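Protein kinase containing Z-DNA binding domains (PDB 4LB6) binds left-handed Z-DNA through the Zalpha domain described here and, as a whole protein, is probably a kinase acting on translation initiation factor eIF2alpha. Local coordinates at residues Cys17-Gln29 and Val55-Leu69. Numbering follows the deposited sequence.
Sequences CDYLRRHGRSTVQ and VFKTVEDNKRPVWNL. With nucleotides of chain B.
Ser-26 and Trp-67 form a single antiparallel hydrogen-bonded pair: Trp-67 N reaches Ser-26 O at 2.7 Å with an N-H...O angle of 167°, and Ser-26 N returns to Trp-67 O at 3.0 Å. Beside this pair, a water accepts from Val-28 N and donates to Pro-65 O. Next to the bridge, Arg-25 lies across Val-66; its bend at chi3 (77°) lays one guanidinium face over Val-66 CG1, and NH1 makes a weak bond to Thr-58 OG1 (3.4 Å). On the DNA side, the Gln-29 amide stacks on the Arg-64 guanidinium, the planes 8° apart and Gln-29 CD 3.3 Å from Arg-64 CZ. Both groups converge on one phosphate oxygen, OP2 of DG3 of chain B: Arg-64 NE hydrogen-bonds to it at 3.1 Å, whereas the bond from Gln-29 NE2 is weak. An alanine in place of Arg-64 would probably leave that phosphate without this charged partner and the Gln-29 amide free to turn. Leu-20 of helix 10-23 packs on the hairpin, CD1 touching Val-55 CG1 at 3.8 Å, CB packing on Leu-69 CG and CD2 lying 3.6 Å from Trp-67 O of the bridge. Further out, Tyr-47 of helix 39-51 meets the Trp-67 ring edge-to-face. Helix 17-23 crosses strand 66-69 at about a right angle, and the 24-27 connection adds its bridge to the two-stranded wing, as in the winged helix-turn-helix fold of Zalpha domains.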
loop_
_atom_site.group_PDB
_atom_site.type_symbol
_atom_site.label_atom_id
_atom_site.label_comp_id
_atom_site.label_asym_id
_atom_site.label_seq_id
_atom_site.Cartn_x
_atom_site.Cartn_y
_atom_site.Cartn_z
ATOM N N CYS A 17 13.908 -3.991 20.071
ATOM C CA CYS A 17 15.293 -4.400 20.021
ATOM C C CYS A 17 15.360 -5.911 20.152
ATOM O O CYS A 17 16.240 -6.570 19.591
ATOM C CB CYS A 17 16.092 -3.753 21.145
ATOM S SG CYS A 17 16.417 -1.985 20.774
ATOM N N ASP A 18 14.432 -6.459 20.909
ATOM C CA ASP A 18 14.438 -7.911 21.094
ATOM C C ASP A 18 14.048 -8.625 19.786
ATOM O O ASP A 18 14.579 -9.673 19.443
ATOM C CB ASP A 18 13.482 -8.266 22.214
ATOM C CG ASP A 18 13.428 -9.748 22.485
ATOM O OD1 ASP A 18 14.321 -10.294 23.163
ATOM O OD2 ASP A 18 12.453 -10.351 22.005
ATOM N N TYR A 19 13.101 -8.037 19.065
ATOM C CA TYR A 19 12.771 -8.533 17.734
ATOM C C TYR A 19 14.007 -8.551 16.796
ATOM O O TYR A 19 14.326 -9.586 16.135
ATOM C CB TYR A 19 11.594 -7.723 17.133
ATOM C CG TYR A 19 11.159 -8.287 15.799
ATOM C CD1 TYR A 19 11.833 -7.959 14.649
ATOM C CD2 TYR A 19 10.134 -9.207 15.713
ATOM C CE1 TYR A 19 11.486 -8.516 13.440
ATOM C CE2 TYR A 19 9.758 -9.746 14.467
ATOM C CZ TYR A 19 10.461 -9.408 13.369
ATOM O OH TYR A 19 10.146 -9.944 12.113
ATOM N N LEU A 20 14.704 -7.423 16.754
ATOM C CA LEU A 20 15.919 -7.334 15.960
ATOM C C LEU A 20 17.012 -8.313 16.461
ATOM O O LEU A 20 17.729 -8.889 15.657
ATOM C CB LEU A 20 16.441 -5.915 15.925
ATOM C CG LEU A 20 15.523 -4.895 15.201
ATOM C CD1 LEU A 20 16.081 -3.506 15.372
ATOM C CD2 LEU A 20 15.287 -5.183 13.706
ATOM N N ARG A 21 17.142 -8.488 17.765
ATOM C CA ARG A 21 18.124 -9.472 18.271
ATOM C C ARG A 21 17.864 -10.858 17.714
ATOM O O ARG A 21 18.799 -11.565 17.315
ATOM C CB ARG A 21 18.142 -9.545 19.800
ATOM C CG ARG A 21 19.164 -10.552 20.329
ATOM C CD ARG A 21 19.061 -10.583 21.826
ATOM N NE ARG A 21 17.738 -11.030 22.244
ATOM C CZ ARG A 21 17.350 -12.295 22.284
ATOM N NH1 ARG A 21 18.200 -13.280 21.943
ATOM N NH2 ARG A 21 16.112 -12.588 22.680
ATOM N N ARG A 22 16.595 -11.262 17.694
ATOM C CA ARG A 22 16.238 -12.606 17.232
ATOM C C ARG A 22 16.176 -12.731 15.717
ATOM O O ARG A 22 16.397 -13.818 15.163
ATOM C CB ARG A 22 14.889 -13.041 17.804
ATOM C CG ARG A 22 14.817 -13.019 19.334
ATOM C CD ARG A 22 13.473 -13.546 19.847
ATOM N NE ARG A 22 12.353 -13.147 18.983
ATOM C CZ ARG A 22 11.599 -12.064 19.181
ATOM N NH1 ARG A 22 11.846 -11.275 20.207
ATOM N NH2 ARG A 22 10.603 -11.762 18.355
ATOM N N HIS A 23 15.842 -11.643 15.030
ATOM C CA HIS A 23 15.603 -11.764 13.597
ATOM C C HIS A 23 16.658 -11.174 12.697
ATOM O O HIS A 23 16.620 -11.435 11.503
ATOM C CB HIS A 23 14.285 -11.133 13.192
ATOM C CG HIS A 23 13.095 -11.970 13.491
ATOM N ND1 HIS A 23 12.495 -11.995 14.726
ATOM C CD2 HIS A 23 12.362 -12.778 12.694
ATOM C CE1 HIS A 23 11.445 -12.797 14.687
ATOM N NE2 HIS A 23 11.346 -13.288 13.467
ATOM N N GLY A 24 17.573 -10.383 13.238
ATOM C CA GLY A 24 18.475 -9.611 12.412
ATOM C C GLY A 24 17.731 -8.594 11.547
ATOM O O GLY A 24 16.636 -8.122 11.901
ATOM N N ARG A 25 18.341 -8.277 10.404
ATOM C CA ARG A 25 17.864 -7.245 9.484
ATOM C C ARG A 25 16.371 -7.378 9.259
ATOM O O ARG A 25 15.909 -8.433 8.842
ATOM C CB ARG A 25 18.623 -7.348 8.141
ATOM C CG ARG A 25 20.007 -6.686 8.149
ATOM C CD ARG A 25 20.921 -7.114 7.010
ATOM N NE ARG A 25 20.584 -6.476 5.740
ATOM C CZ ARG A 25 20.716 -5.171 5.490
ATOM N NH1 ARG A 25 21.175 -4.333 6.426
ATOM N NH2 ARG A 25 20.376 -4.699 4.296
ATOM N N SER A 26 15.622 -6.296 9.534
ATOM C CA SER A 26 14.173 -6.300 9.409
ATOM C C SER A 26 13.648 -4.941 8.972
ATOM O O SER A 26 14.284 -3.892 9.237
ATOM C CB SER A 26 13.561 -6.632 10.761
ATOM O OG SER A 26 14.086 -7.830 11.254
ATOM N N THR A 27 12.494 -4.945 8.303
ATOM C CA THR A 27 11.794 -3.701 7.982
ATOM C C THR A 27 10.787 -3.392 9.094
ATOM O O THR A 27 10.473 -4.253 9.944
ATOM C CB THR A 27 11.016 -3.820 6.659
ATOM O OG1 THR A 27 10.009 -4.827 6.832
ATOM C CG2 THR A 27 11.989 -4.231 5.505
ATOM N N VAL A 28 10.309 -2.156 9.124
ATOM C CA VAL A 28 9.298 -1.797 10.121
ATOM C C VAL A 28 8.049 -2.692 9.969
ATOM O O VAL A 28 7.349 -2.987 10.943
ATOM C CB VAL A 28 8.919 -0.288 10.064
ATOM C CG1 VAL A 28 8.294 0.139 8.664
ATOM C CG2 VAL A 28 8.024 0.115 11.304
ATOM N N GLN A 29 7.758 -3.103 8.744
ATOM C CA GLN A 29 6.572 -3.890 8.520
ATOM C C GLN A 29 6.672 -5.253 9.240
ATOM O O GLN A 29 5.725 -5.678 9.941
ATOM C CB GLN A 29 6.338 -4.058 7.006
ATOM C CG GLN A 29 5.791 -2.771 6.301
ATOM C CD GLN A 29 6.859 -1.724 5.950
ATOM O OE1 GLN A 29 8.056 -1.965 6.071
ATOM N NE2 GLN A 29 6.418 -0.555 5.475
ATOM N N VAL A 55 20.420 1.043 17.254
ATOM C CA VAL A 55 20.120 0.332 16.021
ATOM C C VAL A 55 20.619 1.188 14.857
ATOM O O VAL A 55 20.920 2.380 15.017
ATOM C CB VAL A 55 18.575 0.108 15.798
ATOM C CG1 VAL A 55 17.931 -0.607 17.035
ATOM C CG2 VAL A 55 17.895 1.445 15.500
ATOM N N PHE A 56 20.675 0.612 13.673
ATOM C CA PHE A 56 21.021 1.441 12.502
ATOM C C PHE A 56 20.239 0.994 11.313
ATOM O O PHE A 56 19.749 -0.128 11.255
ATOM C CB PHE A 56 22.520 1.399 12.183
ATOM C CG PHE A 56 23.014 0.039 11.766
ATOM C CD1 PHE A 56 23.177 -0.953 12.689
ATOM C CD2 PHE A 56 23.278 -0.243 10.433
ATOM C CE1 PHE A 56 23.645 -2.213 12.324
ATOM C CE2 PHE A 56 23.728 -1.491 10.049
ATOM C CZ PHE A 56 23.919 -2.480 11.005
ATOM N N LYS A 57 20.056 1.901 10.367
ATOM C CA LYS A 57 19.356 1.505 9.174
ATOM C C LYS A 57 20.291 1.652 7.994
ATOM O O LYS A 57 21.236 2.445 8.031
ATOM C CB LYS A 57 18.092 2.332 8.965
ATOM C CG LYS A 57 18.300 3.639 8.271
ATOM C CD LYS A 57 17.009 4.405 8.158
ATOM C CE LYS A 57 17.277 5.779 7.553
ATOM N NZ LYS A 57 18.307 6.512 8.363
ATOM N N THR A 58 20.015 0.856 6.969
ATOM C CA THR A 58 20.633 0.979 5.668
ATOM C C THR A 58 19.506 1.188 4.687
ATOM O O THR A 58 18.407 0.633 4.833
ATOM C CB THR A 58 21.349 -0.292 5.273
ATOM O OG1 THR A 58 20.373 -1.328 5.130
ATOM C CG2 THR A 58 22.347 -0.689 6.357
ATOM N N VAL A 59 19.782 2.029 3.703
ATOM C CA VAL A 59 18.770 2.442 2.750
ATOM C C VAL A 59 19.355 2.386 1.343
ATOM O O VAL A 59 20.549 2.614 1.112
ATOM C CB VAL A 59 18.271 3.868 3.035
ATOM C CG1 VAL A 59 17.697 3.969 4.416
ATOM C CG2 VAL A 59 19.425 4.860 2.872
ATOM N N GLU A 60 18.493 2.076 0.396
ATOM C CA GLU A 60 18.869 1.999 -0.995
ATOM C C GLU A 60 17.690 2.549 -1.786
ATOM O O GLU A 60 16.569 2.052 -1.653
ATOM C CB GLU A 60 19.169 0.538 -1.313
ATOM C CG GLU A 60 19.213 0.153 -2.753
ATOM C CD GLU A 60 19.581 -1.308 -2.881
ATOM O OE1 GLU A 60 19.692 -1.960 -1.802
ATOM O OE2 GLU A 60 19.766 -1.790 -4.031
ATOM N N ASP A 61 17.924 3.617 -2.549
ATOM C CA ASP A 61 16.868 4.252 -3.325
ATOM C C ASP A 61 15.589 4.538 -2.510
ATOM O O ASP A 61 15.657 5.094 -1.398
ATOM C CB ASP A 61 16.577 3.391 -4.544
ATOM C CG ASP A 61 17.841 3.120 -5.373
ATOM O OD1 ASP A 61 18.249 4.006 -6.156
ATOM O OD2 ASP A 61 18.429 2.023 -5.239
ATOM N N ASN A 62 14.425 4.150 -3.043
ATOM C CA ASN A 62 13.157 4.320 -2.302
ATOM C C ASN A 62 12.720 3.075 -1.523
ATOM O O ASN A 62 11.549 2.970 -1.097
ATOM C CB ASN A 62 12.020 4.810 -3.220
ATOM C CG ASN A 62 12.039 6.324 -3.415
ATOM O OD1 ASN A 62 12.718 7.044 -2.675
ATOM N ND2 ASN A 62 11.276 6.814 -4.395
ATOM N N LYS A 63 13.658 2.145 -1.321
ATOM C CA LYS A 63 13.335 0.879 -0.669
ATOM C C LYS A 63 13.002 1.042 0.783
ATOM O O LYS A 63 13.297 2.068 1.403
ATOM C CB LYS A 63 14.481 -0.115 -0.809
ATOM C CG LYS A 63 14.681 -0.636 -2.197
ATOM C CD LYS A 63 15.706 -1.769 -2.174
ATOM C CE LYS A 63 15.292 -2.786 -1.100
ATOM N NZ LYS A 63 16.240 -3.912 -0.871
ATOM N N ARG A 64 12.365 0.026 1.345
ATOM C CA ARG A 64 12.154 0.019 2.770
ATOM C C ARG A 64 13.481 0.054 3.452
ATOM O O ARG A 64 14.319 -0.777 3.164
ATOM C CB ARG A 64 11.447 -1.263 3.183
ATOM C CG ARG A 64 10.270 -1.576 2.318
ATOM C CD ARG A 64 9.327 -2.482 3.074
ATOM N NE ARG A 64 7.989 -2.027 2.745
ATOM C CZ ARG A 64 6.916 -2.787 2.816
ATOM N NH1 ARG A 64 7.039 -4.050 3.177
ATOM N NH2 ARG A 64 5.740 -2.249 2.515
ATOM N N PRO A 65 13.660 0.991 4.388
ATOM C CA PRO A 65 14.876 0.930 5.190
ATOM C C PRO A 65 14.888 -0.413 5.897
ATOM O O PRO A 65 13.817 -1.002 6.131
ATOM C CB PRO A 65 14.703 2.067 6.198
ATOM C CG PRO A 65 13.732 3.055 5.489
ATOM C CD PRO A 65 12.808 2.143 4.728
ATOM N N VAL A 66 16.088 -0.912 6.143
ATOM C CA VAL A 66 16.251 -2.158 6.858
ATOM C C VAL A 66 17.029 -1.891 8.108
ATOM O O VAL A 66 18.097 -1.270 8.084
ATOM C CB VAL A 66 16.972 -3.206 5.965
ATOM C CG1 VAL A 66 17.425 -4.349 6.788
ATOM C CG2 VAL A 66 16.015 -3.689 4.828
ATOM N N TRP A 67 16.514 -2.403 9.224
ATOM C CA TRP A 67 17.023 -2.039 10.531
ATOM C C TRP A 67 17.780 -3.211 11.143
ATOM O O TRP A 67 17.420 -4.342 10.894
ATOM C CB TRP A 67 15.850 -1.651 11.432
ATOM C CG TRP A 67 15.158 -0.414 10.922
ATOM C CD1 TRP A 67 14.109 -0.351 10.066
ATOM C CD2 TRP A 67 15.504 0.926 11.239
ATOM N NE1 TRP A 67 13.745 0.993 9.834
ATOM C CE2 TRP A 67 14.622 1.787 10.524
ATOM C CE3 TRP A 67 16.494 1.489 12.048
ATOM C CZ2 TRP A 67 14.686 3.188 10.630
ATOM C CZ3 TRP A 67 16.566 2.859 12.137
ATOM C CH2 TRP A 67 15.672 3.690 11.432
ATOM N N ASN A 68 18.802 -2.923 11.938
ATOM C CA ASN A 68 19.431 -3.962 12.745
ATOM C C ASN A 68 20.056 -3.369 14.000
ATOM O O ASN A 68 20.183 -2.162 14.141
ATOM C CB ASN A 68 20.484 -4.693 11.911
ATOM C CG ASN A 68 20.757 -6.100 12.424
ATOM O OD1 ASN A 68 20.234 -6.504 13.466
ATOM N ND2 ASN A 68 21.600 -6.841 11.709
ATOM N N LEU A 69 20.451 -4.225 14.934
ATOM C CA LEU A 69 21.181 -3.775 16.100
ATOM C C LEU A 69 22.594 -3.318 15.742
ATOM O O LEU A 69 23.268 -3.915 14.927
ATOM C CB LEU A 69 21.286 -4.932 17.132
ATOM C CG LEU A 69 19.949 -5.384 17.724
ATOM C CD1 LEU A 69 20.165 -6.430 18.777
ATOM C CD2 LEU A 69 19.188 -4.201 18.338
ATOM P P DG B 3 7.653 1.471 1.625
ATOM O OP1 DG B 3 8.134 0.640 0.463
ATOM O OP2 DG B 3 7.211 0.923 2.912
ATOM O "O5'" DG B 3 8.985 2.357 1.837
ATOM C "C5'" DG B 3 8.962 3.401 2.852
ATOM C "C4'" DG B 3 10.142 4.321 2.686
ATOM O "O4'" DG B 3 10.231 4.904 1.314
ATOM C "C3'" DG B 3 10.132 5.455 3.743
ATOM O "O3'" DG B 3 10.920 5.001 4.908
ATOM C "C2'" DG B 3 10.953 6.542 2.992
ATOM C "C1'" DG B 3 10.737 6.248 1.463
ATOM N N9 DG B 3 9.773 7.081 0.708
ATOM C C8 DG B 3 9.982 7.670 -0.512
ATOM N N7 DG B 3 8.951 8.321 -0.968
ATOM C C5 DG B 3 7.943 8.096 -0.017
ATOM C C6 DG B 3 6.623 8.547 -0.028
ATOM O O6 DG B 3 6.085 9.193 -0.911
ATOM N N1 DG B 3 5.893 8.143 1.094
ATOM C C2 DG B 3 6.462 7.334 2.041
ATOM N N2 DG B 3 5.605 6.993 2.991
ATOM N N3 DG B 3 7.743 6.872 2.062
ATOM C C4 DG B 3 8.425 7.355 1.028
ATOM P P DC B 2 7.607 4.563 -4.035
ATOM O OP1 DC B 2 7.360 6.015 -4.393
ATOM O OP2 DC B 2 8.874 3.751 -4.215
ATOM O "O5'" DC B 2 6.974 4.220 -2.568
ATOM C "C5'" DC B 2 7.853 4.618 -1.488
ATOM C "C4'" DC B 2 7.061 4.433 -0.207
ATOM O "O4'" DC B 2 5.975 5.407 -0.190
ATOM C "C3'" DC B 2 6.419 3.027 -0.125
ATOM O "O3'" DC B 2 6.544 2.561 1.234
ATOM C "C2'" DC B 2 4.944 3.339 -0.390
ATOM C "C1'" DC B 2 4.753 4.764 0.161
ATOM N N1 DC B 2 3.613 5.510 -0.451
ATOM C C2 DC B 2 2.433 5.545 0.300
ATOM O O2 DC B 2 2.377 4.895 1.368
ATOM N N3 DC B 2 1.365 6.176 -0.192
ATOM C C4 DC B 2 1.508 6.819 -1.347
ATOM N N4 DC B 2 0.447 7.434 -1.869
ATOM C C5 DC B 2 2.694 6.780 -2.156
ATOM C C6 DC B 2 3.760 6.150 -1.640
HETATM O O HOH W 1 19.355 -1.883 2.740
HETATM O O HOH W 2 11.507 0.011 7.273
#